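Local coordinates for protein deoxyribose-phosphate aldolase (Toxoplasma gondii, PDB 4EIV) that is a deoxyribose-phosphate aldolase family protein that folds as a closed eight-stranded parallel alpha/beta (TIM) barrel, here in an assembly of two chains, at residues A56-S61 with I262-F267; I234-G239 with A247-Q252. All blocks are in the same frame, centred on the assembly; numbering follows the deposited sequence. Where two conformers were deposited one is given.

Interaction 1: A56-S61 with I262-F267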
ATOM      1  N   ALA A  56      15.470  -0.182  -2.216  1.00 31.62           N
ATOM      2  CA  ALA A  56      15.532  -0.946  -3.450  1.00 30.02           C
ATOM      3  C   ALA A  56      14.182  -1.063  -4.127  1.00 29.18           C
ATOM      4  O   ALA A  56      13.133  -1.138  -3.471  1.00 29.52           O
ATOM      5  CB  ALA A  56      16.061  -2.338  -3.175  1.00 30.97           C
ATOM      6  N   ILE A  57      14.226  -1.105  -5.448  1.00 27.51           N
ATOM      7  CA  ILE A  57      13.028  -1.360  -6.231  1.00 27.03           C
ATOM      8  C   ILE A  57      12.745  -2.865  -6.205  1.00 26.59           C
ATOM      9  O   ILE A  57      13.463  -3.630  -5.536  1.00 28.72           O
ATOM     10  CB  ILE A  57      13.139  -0.826  -7.668  1.00 26.33           C
ATOM     11  CG1 ILE A  57      14.208  -1.553  -8.493  1.00 26.28           C
ATOM     12  CG2 ILE A  57      13.344   0.699  -7.645  1.00 26.76           C
ATOM     13  CD1 ILE A  57      14.199  -1.238  -9.979  1.00 27.90           C
ATOM     14  N   VAL A  58      11.717  -3.312  -6.929  1.00 26.05           N
ATOM     15  CA  VAL A  58      11.378  -4.736  -6.875  1.00 25.93           C
ATOM     16  C   VAL A  58      12.431  -5.614  -7.573  1.00 26.93           C
ATOM     17  O   VAL A  58      12.850  -6.628  -7.048  1.00 28.33           O
ATOM     18  CB  VAL A  58       9.990  -5.024  -7.518  1.00 25.49           C
ATOM     19  CG1 VAL A  58       9.647  -6.493  -7.399  1.00 27.24           C
ATOM     20  CG2 VAL A  58       8.895  -4.155  -6.858  1.00 26.68           C
ATOM     21  N   GLY A  59      12.817  -5.240  -8.779  1.00 26.93           N
ATOM     22  CA  GLY A  59      13.721  -6.061  -9.550  1.00 27.70           C
ATOM     23  C   GLY A  59      14.185  -5.475 -10.855  1.00 26.39           C
ATOM     24  O   GLY A  59      13.925  -4.303 -11.182  1.00 25.91           O
ATOM     25  N   VAL A  60      14.956  -6.303 -11.562  1.00 26.86           N
ATOM     26  CA  VAL A  60      15.515  -5.977 -12.859  1.00 26.73           C
ATOM     27  C   VAL A  60      15.114  -7.084 -13.821  1.00 26.70           C
ATOM     28  O   VAL A  60      15.097  -8.262 -13.443  1.00 28.37           O
ATOM     29  CB  VAL A  60      17.068  -5.820 -12.797  1.00 27.68           C
ATOM     30  CG1 VAL A  60      17.750  -7.105 -12.303  1.00 29.27           C
ATOM     31  CG2 VAL A  60      17.629  -5.350 -14.136  1.00 28.76           C
ATOM     32  N   SER A  61      14.766  -6.686 -15.042  1.00 26.61           N
ATOM     33  CA  SER A  61      14.445  -7.595 -16.122  1.00 26.92           C
ATOM     34  C   SER A  61      15.620  -7.691 -17.076  1.00 25.76           C
ATOM     35  O   SER A  61      16.038  -6.691 -17.648  1.00 26.45           O
ATOM     36  CB  SER A  61      13.213  -7.142 -16.914  1.00 27.17           C
ATOM     37  OG  SER A  61      12.044  -7.112 -16.107  1.00 28.24           O
ATOM     38  N   ILE A 262      -3.041  -1.816  -5.795  1.00 29.09           N
ATOM     39  CA  ILE A 262      -1.680  -1.321  -5.994  1.00 28.87           C
ATOM     40  C   ILE A 262      -0.821  -1.657  -4.772  1.00 29.73           C
ATOM     41  O   ILE A 262      -0.486  -0.814  -3.933  1.00 31.30           O
ATOM     42  CB  ILE A 262      -1.626   0.174  -6.464  1.00 29.15           C
ATOM     43  CG1 ILE A 262      -2.390   1.105  -5.513  1.00 30.85           C
ATOM     44  CG2 ILE A 262      -2.210   0.317  -7.878  1.00 29.48           C
ATOM     45  CD1 ILE A 262      -2.081   2.584  -5.744  1.00 33.65           C
ATOM     46  N   VAL A 263      -0.522  -2.947  -4.690  1.00 28.51           N
ATOM     47  CA  VAL A 263       0.388  -3.522  -3.704  1.00 29.94           C
ATOM     48  C   VAL A 263       1.366  -4.397  -4.495  1.00 29.38           C
ATOM     49  O   VAL A 263       1.001  -4.999  -5.538  1.00 27.33           O
ATOM     50  CB  VAL A 263      -0.328  -4.292  -2.575  1.00 31.42           C
ATOM     51  CG1 VAL A 263      -1.230  -3.346  -1.795  1.00 32.90           C
ATOM     52  CG2 VAL A 263      -1.092  -5.488  -3.088  1.00 31.90           C
ATOM     53  N   ARG A 264       2.613  -4.435  -4.011  1.00 30.20           N
ATOM     54  CA  ARG A 264       3.704  -5.075  -4.730  1.00 29.90           C
ATOM     55  C   ARG A 264       3.412  -6.505  -5.136  1.00 29.57           C
ATOM     56  O   ARG A 264       3.848  -6.949  -6.206  1.00 30.44           O
ATOM     57  CB  ARG A 264       5.023  -4.997  -3.929  1.00 29.91           C
ATOM     58  CG  ARG A 264       6.188  -5.498  -4.693  1.00 31.34           C
ATOM     59  CD  ARG A 264       7.409  -5.641  -3.873  1.00 31.50           C
ATOM     60  NE  ARG A 264       7.979  -4.387  -3.429  1.00 29.14           N
ATOM     61  CZ  ARG A 264       9.152  -4.310  -2.813  1.00 31.52           C
ATOM     62  NH1 ARG A 264       9.860  -5.409  -2.574  1.00 33.69           N
ATOM     63  NH2 ARG A 264       9.613  -3.140  -2.434  1.00 31.66           N
ATOM     64  N   ASP A 265       2.684  -7.235  -4.295  0.50 31.20           N
ATOM     65  CA  ASP A 265       2.352  -8.623  -4.590  0.50 31.87           C
ATOM     66  C   ASP A 265       1.537  -8.830  -5.870  0.50 31.28           C
ATOM     67  O   ASP A 265       1.696  -9.846  -6.530  0.50 31.01           O
ATOM     68  CB  ASP A 265       1.613  -9.281  -3.416  0.50 33.49           C
ATOM     69  CG  ASP A 265       2.544  -9.759  -2.331  0.50 36.45           C
ATOM     70  OD1 ASP A 265       3.502  -9.037  -1.994  0.50 38.88           O
ATOM     71  OD2 ASP A 265       2.313 -10.868  -1.807  0.50 41.04           O
ATOM     72  N   LYS A 266       0.773  -7.812  -6.280  1.00 29.86           N
ATOM     73  CA  LYS A 266      -0.144  -7.919  -7.430  1.00 29.35           C
ATOM     74  C   LYS A 266      -0.049  -6.771  -8.438  1.00 27.35           C
ATOM     75  O   LYS A 266      -0.890  -6.665  -9.335  1.00 27.04           O
ATOM     76  CB  LYS A 266      -1.577  -8.036  -6.956  1.00 31.65           C
ATOM     77  CG  LYS A 266      -2.058  -6.874  -6.121  1.00 33.75           C
ATOM     78  CD  LYS A 266      -3.519  -7.094  -5.593  1.00 37.92           C
ATOM     79  CE  LYS A 266      -3.700  -8.288  -4.642  1.00 40.79           C
ATOM     80  NZ  LYS A 266      -5.118  -8.502  -4.207  1.00 47.14           N
ATOM     81  N   PHE A 267       0.981  -5.943  -8.321  1.00 25.90           N
ATOM     82  CA  PHE A 267       1.145  -4.788  -9.182  1.00 24.69           C
ATOM     83  C   PHE A 267       2.602  -4.486  -9.374  1.00 24.43           C
ATOM     84  O   PHE A 267       3.365  -4.499  -8.410  1.00 25.38           O
ATOM     85  CB  PHE A 267       0.448  -3.590  -8.570  1.00 23.93           C
ATOM     86  CG  PHE A 267       0.505  -2.393  -9.431  1.00 24.23           C
ATOM     87  CD1 PHE A 267      -0.072  -2.411 -10.691  1.00 24.86           C
ATOM     88  CD2 PHE A 267       1.122  -1.238  -9.000  1.00 24.83           C
ATOM     89  CE1 PHE A 267      -0.013  -1.291 -11.502  1.00 25.38           C
ATOM     90  CE2 PHE A 267       1.184  -0.113  -9.804  1.00 25.58           C
ATOM     91  CZ  PHE A 267       0.603  -0.150 -11.070  1.00 25.80           C
TER
HETATM   92  O   HOH W   1      12.555  -3.159  -1.746  1.00 37.71           O
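Val58 and Arg264 make the direct part of this contact, their side chains sliding past each other in opposite directions. A single methyl does the touching: Val58 CG2 lies over one face of the guanidinium, 3.6 Å from Arg264 NE, and also packs on the aliphatic shaft, with 3.7 Å from Val58 CG2 to Arg264 CG. The arginine runs out extended, CG anti to the backbone N (chi1 -173°), and then bends at chi3 (-69°); this bend wraps CG, CD and NE round the methyl. The CA atoms of Val58 and Arg264 stay 8.0 Å apart, so the side chains span the gap.

The polar part is carried by water. One molecule donates to Ala56 O at 2.7 Å and accepts from Arg264 NH2 at 3.0 Å, linking two groups that form no direct hydrogen bond with each other. Arg264 NH2 is also bonded to Asn28 OD1, so the end of the side chain is held from two partners while Val58 covers a face.

Backbone bonds fix both sides. Val58 is bonded to Phe30 and Lys85 in the flanking strands, while the turn of 262-267 is closed by Lys266 N to Val263 O at 2.9 Å. Flanking that turn, Ile262 CG2 sits over one face of the Phe267 ring, offset toward its rim.

Both segments lead into strands, 59-62 and 267-271, which stand on either side of strand 30-34. Such packing between the helix-to-strand loops belongs to the amino-terminal end of the strands in a TIM barrel.

Interaction 2: I234-G239 with A247-Q252; sequences IKIEVG and ADFLMQ
Ile236, on strand 233-237, is the first residue of 234-239 to meet the helix, and it does so through Phe249. Its CG2 methyl stands over the centre of the ring, 3.9 Å from the Phe249 centroid and only 9° off the normal, a CH-pi contact. With chi1 at -59°, CG2 is anti to the backbone N and CG1 anti to the carbonyl carbon; the two branches thus divide the work, CG2 taking the ring face while Ile236 CD1 reaches Phe249 CB at 3.9 Å. Val199 of helix 196-210 packs against both Ile236 and Phe249, joining the neighbouring helix to the same apolar cluster.

Glu237 turns its side chain away from helix 243-257. Glu237 OE1 receives Gly239 N at 2.8 Å, a bent bond (136° at the hydrogen) whose donor lies above the carboxylate plane, and OE2 is bonded to Ser186 OG and His193 ND1. The carboxylate is therefore gripped at both oxygens, one of them by the backbone two residues on.

Val238 faces the helix again and lengthens the apolar patch: Val238 CG1 comes obliquely to the ring, 3.8 Å from Phe249 CE2. Ile236 and Val238 thus share a single aromatic side chain as their partner on helix 243-257, the valine along the CD2-CE2 side of the ring and the isoleucine over its middle and at CB. At Gly239 the chain turns off with positive phi.

Alternation of this kind, with apolar residues outward to a helix and polar Lys235 and Glu237 turned the other way, is typical of a beta-alpha-beta unit in a TIM barrel, here strand 233-237, helix 243-257 and strand 267-271.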
ATOM      1  N   ILE A 234      -1.157  -7.500 -12.279  0.50 24.13           N
ATOM      2  CA  ILE A 234      -0.992  -6.752 -13.527  0.50 24.74           C
ATOM      3  C   ILE A 234       0.298  -5.949 -13.448  0.50 23.69           C
ATOM      4  O   ILE A 234       0.595  -5.316 -12.432  0.50 24.46           O
ATOM      5  CB  ILE A 234      -2.173  -5.805 -13.854  0.50 25.49           C
ATOM      6  CG1 ILE A 234      -2.018  -5.220 -15.258  0.50 25.98           C
ATOM      7  CG2 ILE A 234      -2.236  -4.667 -12.878  0.50 26.82           C
ATOM      8  CD1 ILE A 234      -3.182  -4.366 -15.676  0.50 27.65           C
ATOM      9  N   LYS A 235       1.072  -6.030 -14.523  1.00 22.86           N
ATOM     10  CA  LYS A 235       2.295  -5.245 -14.700  1.00 22.65           C
ATOM     11  C   LYS A 235       2.099  -4.283 -15.862  1.00 22.34           C
ATOM     12  O   LYS A 235       1.839  -4.720 -16.999  1.00 22.41           O
ATOM     13  CB  LYS A 235       3.518  -6.129 -14.948  1.00 23.20           C
ATOM     14  CG  LYS A 235       4.778  -5.371 -15.279  1.00 22.84           C
ATOM     15  CD  LYS A 235       6.029  -6.198 -15.236  1.00 24.05           C
ATOM     16  CE  LYS A 235       7.233  -5.427 -15.736  1.00 25.04           C
ATOM     17  NZ  LYS A 235       8.500  -6.213 -15.604  1.00 27.91           N
ATOM     18  N   ILE A 236       2.201  -2.989 -15.572  1.00 21.95           N
ATOM     19  CA  ILE A 236       2.053  -1.924 -16.544  1.00 22.33           C
ATOM     20  C   ILE A 236       3.460  -1.539 -16.978  1.00 21.85           C
ATOM     21  O   ILE A 236       4.250  -1.021 -16.182  1.00 23.42           O
ATOM     22  CB  ILE A 236       1.286  -0.738 -15.952  1.00 21.90           C
ATOM     23  CG1 ILE A 236      -0.108  -1.171 -15.473  1.00 22.76           C
ATOM     24  CG2 ILE A 236       1.151   0.370 -16.961  1.00 23.63           C
ATOM     25  CD1 ILE A 236      -0.969  -0.084 -14.863  1.00 24.12           C
ATOM     26  N   GLU A 237       3.796  -1.913 -18.211  1.00 22.93           N
ATOM     27  CA  GLU A 237       5.116  -1.627 -18.800  1.00 23.09           C
ATOM     28  C   GLU A 237       4.977  -0.346 -19.613  1.00 23.49           C
ATOM     29  O   GLU A 237       4.174  -0.283 -20.547  1.00 24.05           O
ATOM     30  CB  GLU A 237       5.599  -2.816 -19.631  1.00 23.55           C
ATOM     31  CG  GLU A 237       7.044  -2.723 -20.142  1.00 23.62           C
ATOM     32  CD  GLU A 237       7.223  -1.787 -21.313  1.00 25.81           C
ATOM     33  OE1 GLU A 237       8.177  -0.996 -21.245  1.00 27.06           O
ATOM     34  OE2 GLU A 237       6.416  -1.852 -22.281  1.00 26.12           O
ATOM     35  N   VAL A 238       5.701   0.696 -19.205  1.00 24.67           N
ATOM     36  CA  VAL A 238       5.496   2.045 -19.715  1.00 25.67           C
ATOM     37  C   VAL A 238       6.556   2.548 -20.646  1.00 27.28           C
ATOM     38  O   VAL A 238       6.525   3.717 -21.042  1.00 29.96           O
ATOM     39  CB  VAL A 238       5.307   3.053 -18.550  1.00 24.16           C
ATOM     40  CG1 VAL A 238       4.141   2.618 -17.651  1.00 25.96           C
ATOM     41  CG2 VAL A 238       6.573   3.215 -17.740  1.00 25.45           C
ATOM     42  N   GLY A 239       7.504   1.714 -21.010  1.00 29.52           N
ATOM     43  CA  GLY A 239       8.506   2.144 -21.959  1.00 31.93           C
ATOM     44  C   GLY A 239       9.417   3.184 -21.357  1.00 33.59           C
ATOM     45  O   GLY A 239       9.915   3.013 -20.234  1.00 34.63           O
ATOM     46  N   ALA A 247       2.306   8.235 -13.273  1.00 29.95           N
ATOM     47  CA  ALA A 247       1.353   8.557 -12.195  1.00 29.06           C
ATOM     48  C   ALA A 247      -0.120   8.397 -12.617  1.00 29.17           C
ATOM     49  O   ALA A 247      -0.981   8.006 -11.804  1.00 29.31           O
ATOM     50  CB  ALA A 247       1.582   9.987 -11.658  1.00 30.13           C
ATOM     51  N   ASP A 248      -0.417   8.695 -13.876  1.00 29.22           N
ATOM     52  CA  ASP A 248      -1.775   8.540 -14.385  1.00 28.91           C
ATOM     53  C   ASP A 248      -2.233   7.084 -14.199  1.00 28.19           C
ATOM     54  O   ASP A 248      -3.388   6.812 -13.857  1.00 27.71           O
ATOM     55  CB  ASP A 248      -1.864   8.947 -15.865  1.00 30.23           C
ATOM     56  CG  ASP A 248      -1.879  10.448 -16.079  1.00 34.23           C
ATOM     57  OD1 ASP A 248      -1.152  10.932 -16.964  1.00 37.40           O
ATOM     58  OD2 ASP A 248      -2.642  11.153 -15.389  1.00 38.65           O
ATOM     59  N   PHE A 249      -1.326   6.145 -14.420  1.00 26.96           N
ATOM     60  CA  PHE A 249      -1.671   4.742 -14.250  1.00 26.35           C
ATOM     61  C   PHE A 249      -2.037   4.370 -12.810  1.00 26.13           C
ATOM     62  O   PHE A 249      -2.855   3.481 -12.603  1.00 27.56           O
ATOM     63  CB  PHE A 249      -0.574   3.826 -14.811  1.00 25.95           C
ATOM     64  CG  PHE A 249      -0.477   3.843 -16.316  1.00 25.60           C
ATOM     65  CD1 PHE A 249      -1.514   3.342 -17.095  1.00 26.10           C
ATOM     66  CD2 PHE A 249       0.658   4.318 -16.957  1.00 26.39           C
ATOM     67  CE1 PHE A 249      -1.431   3.332 -18.468  1.00 26.95           C
ATOM     68  CE2 PHE A 249       0.758   4.298 -18.340  1.00 25.55           C
ATOM     69  CZ  PHE A 249      -0.290   3.827 -19.109  1.00 26.83           C
ATOM     70  N   LEU A 250      -1.405   5.000 -11.807  1.00 25.68           N
ATOM     71  CA  LEU A 250      -1.778   4.716 -10.413  1.00 26.41           C
ATOM     72  C   LEU A 250      -3.231   5.076 -10.164  1.00 26.41           C
ATOM     73  O   LEU A 250      -3.949   4.332  -9.513  1.00 26.97           O
ATOM     74  CB  LEU A 250      -0.896   5.484  -9.432  1.00 26.19           C
ATOM     75  CG  LEU A 250       0.581   5.094  -9.400  1.00 25.78           C
ATOM     76  CD1 LEU A 250       1.388   6.070  -8.525  1.00 28.47           C
ATOM     77  CD2 LEU A 250       0.734   3.683  -8.909  1.00 27.98           C
ATOM     78  N   MET A 251      -3.646   6.249 -10.636  1.00 26.28           N
ATOM     79  CA  MET A 251      -5.030   6.676 -10.477  1.00 26.97           C
ATOM     80  C   MET A 251      -5.996   5.778 -11.225  1.00 26.59           C
ATOM     81  O   MET A 251      -7.072   5.445 -10.704  1.00 27.63           O
ATOM     82  CB  MET A 251      -5.200   8.127 -10.924  1.00 27.29           C
ATOM     83  CG  MET A 251      -4.455   9.103 -10.039  1.00 31.55           C
ATOM     84  SD  MET A 251      -4.989   9.101  -8.311  1.00 33.54           S
ATOM     85  CE  MET A 251      -6.488  10.093  -8.382  1.00 33.24           C
ATOM     86  N   GLN A 252      -5.628   5.378 -12.444  1.00 26.12           N
ATOM     87  CA  GLN A 252      -6.450   4.443 -13.206  1.00 25.97           C
ATOM     88  C   GLN A 252      -6.625   3.120 -12.453  1.00 26.20           C
ATOM     89  O   GLN A 252      -7.731   2.606 -12.358  1.00 28.10           O
ATOM     90  CB  GLN A 252      -5.839   4.171 -14.585  1.00 25.30           C
ATOM     91  CG  GLN A 252      -6.655   3.196 -15.413  1.00 27.11           C
ATOM     92  CD  GLN A 252      -6.134   2.957 -16.816  1.00 26.26           C
ATOM     93  OE1 GLN A 252      -5.010   3.314 -17.147  1.00 27.38           O
ATOM     94  NE2 GLN A 252      -6.969   2.350 -17.657  1.00 26.04           N
TER

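In the fold
Interaction 2 is a buried, wholly apolar contact across its two segments, whereas interaction 1 is partly buried and mixes a methyl on a guanidinium with a water bridge. They differ in place as well as chemistry: 234-239 with 247-252 fastens a strand to the helix that follows it, while 56-61 with 262-267 joins two strand-leading loops far apart in sequence. Their centres lie 12 Å apart and both reach the same barrel sheet. Phe267 packs on Ile236, and Lys266 O is probably hydrogen-bonded to Ile234 N at 3.1 Å, so the contacts touch where the adjacent strands 233-237 and 267-271 run side by side. Along the chain, interaction 2 is nested within the loop that interaction 1 closes.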